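Local coordinates for phosphogluconate dehydrogenase NAD-binding putative C-terminal domain-containing protein (Sinorhizobium meliloti, PDB 4EZB) that is of unknown function but may be an oxidoreductase that uses a dinucleotide cofactor, at residues Arg224-Val229 with Asp237-Ala242; Leu56-Pro61 with Gly65-Arg70. All blocks are in the same frame, centred on the assembly; numbering follows the deposited sequence.

The two contacts lie on opposite sides of the chain's centre, about 53 Å apart between their own centres, and share no helix or strand. Interaction 1 is a buried meeting of helices 222-232 and 238-268 in the all-helical C-terminal half, close to the second subunit. Interaction 2 is only partly buried and packs the loop after strand 50-54 against helix 64-73 in the N-terminal half, probably a Rossmann-type fold, with no other chain of the assembly touching it. Each has a CH-pi contact over an aromatic face. In interaction 1 a salt bridge also spans the segments, whereas in interaction 2 the R57 guanidinium, paired with D55, lies against L67 methyls and R68 meets F58 through CG.

Interaction 1: Arg224-Val229 with Asp237-Ala242; sequences RILDSV and DWRDVA
R239 and D227 supply the ionic part of the contact. R239 NH2 donates to D227 OD1 over 3.1 Å in a salt bridge with an N-H...O angle of 155°. The oxygen is met from above its carboxylate plane, and the two flat groups are turned 46° against each other. The arginine chain runs extended from CG to NE, which carries the guanidinium across to the neighbouring helix. NH2 also forms a salt bridge with E223, so two carboxylates answer the one cationic group. A leucine in place of R239 would probably leave D227 and E223 without their shared cation, two like charges close together.

The apolar part begins under the same guanidinium: L226 CB lies over one of its faces, toward the rim, 3.6 Å from R239 NH2. Further down, V229 CG1 sits over the indole of W238, 3.8 Å from the centroid of the six-membered ring and almost straight above it, a CH-pi contact. With CG1 anti to the backbone N, V229 directs this methyl onto the ring. W238 NE1 bonds to F233 O, which satisfies the buried indole nitrogen and ties the ring to the connection between the helices.

At the start of the second helix D237 is the N-cap: its OD1 accepts from D240 N at 3.0 Å and, weakly, from R239 N.

The short helical segments cross at 115°, with axes 10.4 Å apart, so that the chain turns between two consecutive helices, 222-232 and 238-268, which meet at a steep angle. L226 and A242 both touch L213 of helix 190-218 and Y302 of helix 301-312, while W238 packs on M201 of the second subunit.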
loop_
_atom_site.group_PDB
_atom_site.type_symbol
_atom_site.label_atom_id
_atom_site.label_comp_id
_atom_site.label_asym_id
_atom_site.label_seq_id
_atom_site.Cartn_x
_atom_site.Cartn_y
_atom_site.Cartn_z
ATOM N N ARG A 224 -14.147 -11.271 -5.082
ATOM C CA ARG A 224 -14.380 -11.340 -3.641
ATOM C C ARG A 224 -13.406 -10.506 -2.851
ATOM O O ARG A 224 -13.777 -9.918 -1.811
ATOM C CB ARG A 224 -14.428 -12.772 -3.126
ATOM C CG ARG A 224 -15.782 -13.387 -3.368
ATOM C CD ARG A 224 -15.954 -14.648 -2.565
ATOM N NE ARG A 224 -16.922 -15.518 -3.220
ATOM C CZ ARG A 224 -18.189 -15.617 -2.840
ATOM N NH1 ARG A 224 -18.610 -14.909 -1.803
ATOM N NH2 ARG A 224 -19.028 -16.418 -3.483
ATOM N N ILE A 225 -12.163 -10.459 -3.330
ATOM C CA ILE A 225 -11.141 -9.639 -2.711
ATOM C C ILE A 225 -11.412 -8.140 -2.934
ATOM O O ILE A 225 -11.114 -7.336 -2.086
ATOM C CB ILE A 225 -9.744 -9.998 -3.248
ATOM C CG1 ILE A 225 -9.189 -11.256 -2.570
ATOM C CG2 ILE A 225 -8.779 -8.841 -3.045
ATOM C CD1 ILE A 225 -8.791 -11.035 -1.118
ATOM N N LEU A 226 -11.911 -7.767 -4.105
ATOM C CA LEU A 226 -12.336 -6.384 -4.328
ATOM C C LEU A 226 -13.487 -6.012 -3.394
ATOM O O LEU A 226 -13.482 -4.939 -2.796
ATOM C CB LEU A 226 -12.660 -6.128 -5.808
ATOM C CG LEU A 226 -11.370 -5.945 -6.619
ATOM C CD1 LEU A 226 -11.526 -6.182 -8.121
ATOM C CD2 LEU A 226 -10.735 -4.577 -6.343
ATOM N N ASP A 227 -14.441 -6.923 -3.229
ATOM C CA ASP A 227 -15.519 -6.765 -2.232
ATOM C C ASP A 227 -14.982 -6.535 -0.840
ATOM O O ASP A 227 -15.486 -5.686 -0.113
ATOM C CB ASP A 227 -16.408 -8.005 -2.161
ATOM C CG ASP A 227 -17.285 -8.170 -3.367
ATOM O OD1 ASP A 227 -17.442 -7.219 -4.170
ATOM O OD2 ASP A 227 -17.838 -9.275 -3.512
ATOM N N SER A 228 -13.960 -7.301 -0.463
ATOM C CA SER A 228 -13.482 -7.241 0.902
ATOM C C SER A 228 -12.699 -5.948 1.136
ATOM O O SER A 228 -12.797 -5.371 2.231
ATOM C CB SER A 228 -12.704 -8.505 1.299
ATOM O OG SER A 228 -11.336 -8.380 1.002
ATOM N N VAL A 229 -11.966 -5.464 0.121
ATOM C CA VAL A 229 -11.352 -4.113 0.216
ATOM C C VAL A 229 -12.445 -3.016 0.220
ATOM O O VAL A 229 -12.339 -2.021 0.930
ATOM C CB VAL A 229 -10.364 -3.802 -0.931
ATOM C CG1 VAL A 229 -9.477 -2.642 -0.531
ATOM C CG2 VAL A 229 -9.470 -5.008 -1.205
ATOM N N ASP A 237 -14.421 3.802 -4.414
ATOM C CA ASP A 237 -14.813 2.716 -5.328
ATOM C C ASP A 237 -13.531 2.041 -5.814
ATOM O O ASP A 237 -12.775 2.597 -6.622
ATOM C CB ASP A 237 -15.647 3.242 -6.502
ATOM C CG ASP A 237 -16.094 2.137 -7.452
ATOM O OD1 ASP A 237 -15.285 1.252 -7.811
ATOM O OD2 ASP A 237 -17.267 2.158 -7.866
ATOM N N TRP A 238 -13.270 0.850 -5.292
ATOM C CA TRP A 238 -11.960 0.224 -5.481
ATOM C C TRP A 238 -11.755 -0.357 -6.861
ATOM O O TRP A 238 -10.618 -0.593 -7.294
ATOM C CB TRP A 238 -11.708 -0.801 -4.381
ATOM C CG TRP A 238 -11.379 -0.079 -3.131
ATOM C CD1 TRP A 238 -12.264 0.405 -2.194
ATOM C CD2 TRP A 238 -10.082 0.314 -2.701
ATOM N NE1 TRP A 238 -11.580 1.056 -1.195
ATOM C CE2 TRP A 238 -10.239 1.019 -1.480
ATOM C CE3 TRP A 238 -8.792 0.134 -3.222
ATOM C CZ2 TRP A 238 -9.142 1.541 -0.758
ATOM C CZ3 TRP A 238 -7.700 0.660 -2.513
ATOM C CH2 TRP A 238 -7.887 1.345 -1.287
ATOM N N ARG A 239 -12.849 -0.582 -7.564
ATOM C CA ARG A 239 -12.757 -1.066 -8.933
ATOM C C ARG A 239 -12.314 0.074 -9.861
ATOM O O ARG A 239 -11.431 -0.126 -10.695
ATOM C CB ARG A 239 -14.066 -1.748 -9.365
ATOM C CG ARG A 239 -14.230 -3.112 -8.685
ATOM C CD ARG A 239 -15.623 -3.679 -8.881
ATOM N NE ARG A 239 -15.738 -5.063 -8.424
ATOM C CZ ARG A 239 -15.980 -5.430 -7.166
ATOM N NH1 ARG A 239 -16.099 -4.526 -6.202
ATOM N NH2 ARG A 239 -16.069 -6.716 -6.863
ATOM N N ASP A 240 -12.888 1.266 -9.676
ATOM C CA ASP A 240 -12.389 2.488 -10.321
ATOM C C ASP A 240 -10.927 2.730 -9.976
ATOM O O ASP A 240 -10.138 3.076 -10.841
ATOM C CB ASP A 240 -13.192 3.710 -9.897
ATOM C CG ASP A 240 -14.624 3.677 -10.393
ATOM O OD1 ASP A 240 -14.968 2.876 -11.295
ATOM O OD2 ASP A 240 -15.421 4.476 -9.867
ATOM N N VAL A 241 -10.550 2.539 -8.720
ATOM C CA VAL A 241 -9.135 2.692 -8.360
ATOM C C VAL A 241 -8.223 1.722 -9.098
ATOM O O VAL A 241 -7.129 2.097 -9.550
ATOM C CB VAL A 241 -8.919 2.603 -6.826
ATOM C CG1 VAL A 241 -7.421 2.565 -6.478
ATOM C CG2 VAL A 241 -9.620 3.772 -6.138
ATOM N N ALA A 242 -8.652 0.473 -9.196
ATOM C CA ALA A 242 -7.840 -0.568 -9.855
ATOM C C ALA A 242 -7.803 -0.377 -11.362
ATOM O O ALA A 242 -6.772 -0.596 -11.974
ATOM C CB ALA A 242 -8.350 -1.966 -9.507
#

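Interaction 2: Leu56-Pro61 with Gly65-Arg70; sequences LRFNDP and GALRAR
The phenyl ring of F58 carries L67 CD2 over one face, toward the rim, in a CH-pi contact 4.2 Å from the centroid and 15° off the normal. R68 N lies at the edge of this ring, in its plane, and R68 CG approaches obliquely, 3.5 Å from F58 CD1. The guanidinium of R57 has L67 CD1 over one face, also offset toward the rim, while L67 CD2 comes within 3.5 Å of R57 NE. L67 is wedged between ring and guanidinium: chi1 of -155° swings its CG away from the backbone N and in between them, CD2 meeting both and CD1 only the guanidinium. The chain of R57 bends at chi3 (-60°), bringing the guanidinium back across the leucine, and R57 NE forms a salt bridge with D55.

F58 is buried further by F32 and P78, and L67 also touches Q37 of helix 34-44. D60 OD1 accepts from A62 N in the turn leading into helix 64-73. The 3-10 turn of 56-58 and that helix form part of the beta-alpha-beta crossover from strand 50-54 to strand 77-79, at the edge of what is probably a Rossmann-type dinucleotide-binding fold.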
loop_
_atom_site.group_PDB
_atom_site.type_symbol
_atom_site.label_atom_id
_atom_site.label_comp_id
_atom_site.label_asym_id
_atom_site.label_seq_id
_atom_site.Cartn_x
_atom_site.Cartn_y
_atom_site.Cartn_z
ATOM N N LEU A 56 23.645 26.481 -23.158
ATOM C CA LEU A 56 24.922 26.176 -23.812
ATOM C C LEU A 56 24.760 26.159 -25.327
ATOM O O LEU A 56 25.697 26.488 -26.057
ATOM C CB LEU A 56 25.464 24.819 -23.343
ATOM C CG LEU A 56 25.944 24.638 -21.896
ATOM C CD1 LEU A 56 25.898 23.162 -21.498
ATOM C CD2 LEU A 56 27.336 25.227 -21.664
ATOM N N ARG A 57 23.569 25.770 -25.788
ATOM C CA ARG A 57 23.282 25.683 -27.213
ATOM C C ARG A 57 23.220 27.050 -27.904
ATOM O O ARG A 57 23.302 27.124 -29.137
ATOM C CB ARG A 57 21.988 24.909 -27.468
ATOM C CG ARG A 57 22.005 23.465 -27.010
ATOM C CD ARG A 57 20.623 22.857 -27.155
ATOM N NE ARG A 57 19.618 23.569 -26.357
ATOM C CZ ARG A 57 18.311 23.286 -26.357
ATOM N NH1 ARG A 57 17.847 22.299 -27.124
ATOM N NH2 ARG A 57 17.467 23.986 -25.583
ATOM N N PHE A 58 23.078 28.122 -27.126
ATOM C CA PHE A 58 23.152 29.479 -27.667
ATOM C C PHE A 58 24.537 29.776 -28.276
ATOM O O PHE A 58 24.690 30.730 -29.044
ATOM C CB PHE A 58 22.772 30.535 -26.613
ATOM C CG PHE A 58 21.278 30.717 -26.414
ATOM C CD1 PHE A 58 20.411 30.862 -27.505
ATOM C CD2 PHE A 58 20.736 30.774 -25.128
ATOM C CE1 PHE A 58 19.034 31.029 -27.314
ATOM C CE2 PHE A 58 19.364 30.941 -24.933
ATOM C CZ PHE A 58 18.513 31.076 -26.026
ATOM N N ASN A 59 25.520 28.927 -27.952
ATOM C CA ASN A 59 26.918 29.060 -28.393
ATOM C C ASN A 59 27.369 28.003 -29.407
ATOM O O ASN A 59 28.503 28.035 -29.886
ATOM C CB ASN A 59 27.851 28.993 -27.176
ATOM C CG ASN A 59 27.667 30.166 -26.238
ATOM O OD1 ASN A 59 27.666 31.322 -26.663
ATOM N ND2 ASN A 59 27.496 29.874 -24.958
ATOM N N ASP A 60 26.484 27.055 -29.697
ATOM C CA ASP A 60 26.756 25.964 -30.624
ATOM C C ASP A 60 26.296 26.376 -32.009
ATOM O O ASP A 60 25.107 26.574 -32.208
ATOM C CB ASP A 60 25.964 24.732 -30.186
ATOM C CG ASP A 60 26.328 23.500 -30.964
ATOM O OD1 ASP A 60 26.740 23.589 -32.138
ATOM O OD2 ASP A 60 26.210 22.418 -30.384
ATOM N N PRO A 61 27.226 26.494 -32.984
ATOM C CA PRO A 61 26.819 26.925 -34.331
ATOM C C PRO A 61 25.705 26.060 -34.947
ATOM O O PRO A 61 24.964 26.531 -35.815
ATOM C CB PRO A 61 28.110 26.784 -35.143
ATOM C CG PRO A 61 29.196 26.964 -34.140
ATOM C CD PRO A 61 28.686 26.294 -32.892
ATOM N N GLY A 65 21.263 29.250 -34.189
ATOM C CA GLY A 65 20.292 29.951 -34.997
ATOM C C GLY A 65 18.884 29.573 -34.604
ATOM O O GLY A 65 18.071 30.443 -34.285
ATOM N N ALA A 66 18.613 28.269 -34.614
ATOM C CA ALA A 66 17.282 27.741 -34.328
ATOM C C ALA A 66 16.831 28.032 -32.900
ATOM O O ALA A 66 15.645 28.256 -32.660
ATOM C CB ALA A 66 17.229 26.249 -34.603
ATOM N N LEU A 67 17.761 28.022 -31.945
ATOM C CA LEU A 67 17.368 28.307 -30.562
ATOM C C LEU A 67 17.112 29.798 -30.313
ATOM O O LEU A 67 16.199 30.148 -29.562
ATOM C CB LEU A 67 18.356 27.728 -29.545
ATOM C CG LEU A 67 17.746 27.444 -28.165
ATOM C CD1 LEU A 67 16.550 26.493 -28.252
ATOM C CD2 LEU A 67 18.808 26.909 -27.209
ATOM N N ARG A 68 17.894 30.660 -30.964
ATOM C CA ARG A 68 17.742 32.105 -30.806
ATOM C C ARG A 68 16.466 32.644 -31.443
ATOM O O ARG A 68 15.880 33.621 -30.961
ATOM C CB ARG A 68 18.939 32.823 -31.373
ATOM C CG ARG A 68 20.191 32.531 -30.592
ATOM C CD ARG A 68 21.411 33.116 -31.269
ATOM N NE ARG A 68 22.312 33.671 -30.267
ATOM C CZ ARG A 68 22.150 34.863 -29.693
ATOM N NH1 ARG A 68 21.121 35.644 -30.015
ATOM N NH2 ARG A 68 23.024 35.280 -28.787
ATOM N N ALA A 69 16.046 32.002 -32.527
ATOM C CA ALA A 69 14.787 32.338 -33.168
ATOM C C ALA A 69 13.638 32.019 -32.230
ATOM O O ALA A 69 12.709 32.818 -32.100
ATOM C CB ALA A 69 14.626 31.584 -34.479
ATOM N N ARG A 70 13.694 30.858 -31.576
ATOM C CA ARG A 70 12.611 30.479 -30.675
ATOM C C ARG A 70 12.587 31.362 -29.439
ATOM O O ARG A 70 11.513 31.707 -28.940
ATOM C CB ARG A 70 12.619 29.008 -30.297
ATOM C CG ARG A 70 11.251 28.609 -29.775
ATOM C CD ARG A 70 11.203 27.162 -29.360
ATOM N NE ARG A 70 10.875 26.280 -30.473
ATOM C CZ ARG A 70 9.722 25.629 -30.600
ATOM N NH1 ARG A 70 8.770 25.763 -29.679
ATOM N NH2 ARG A 70 9.519 24.843 -31.653
#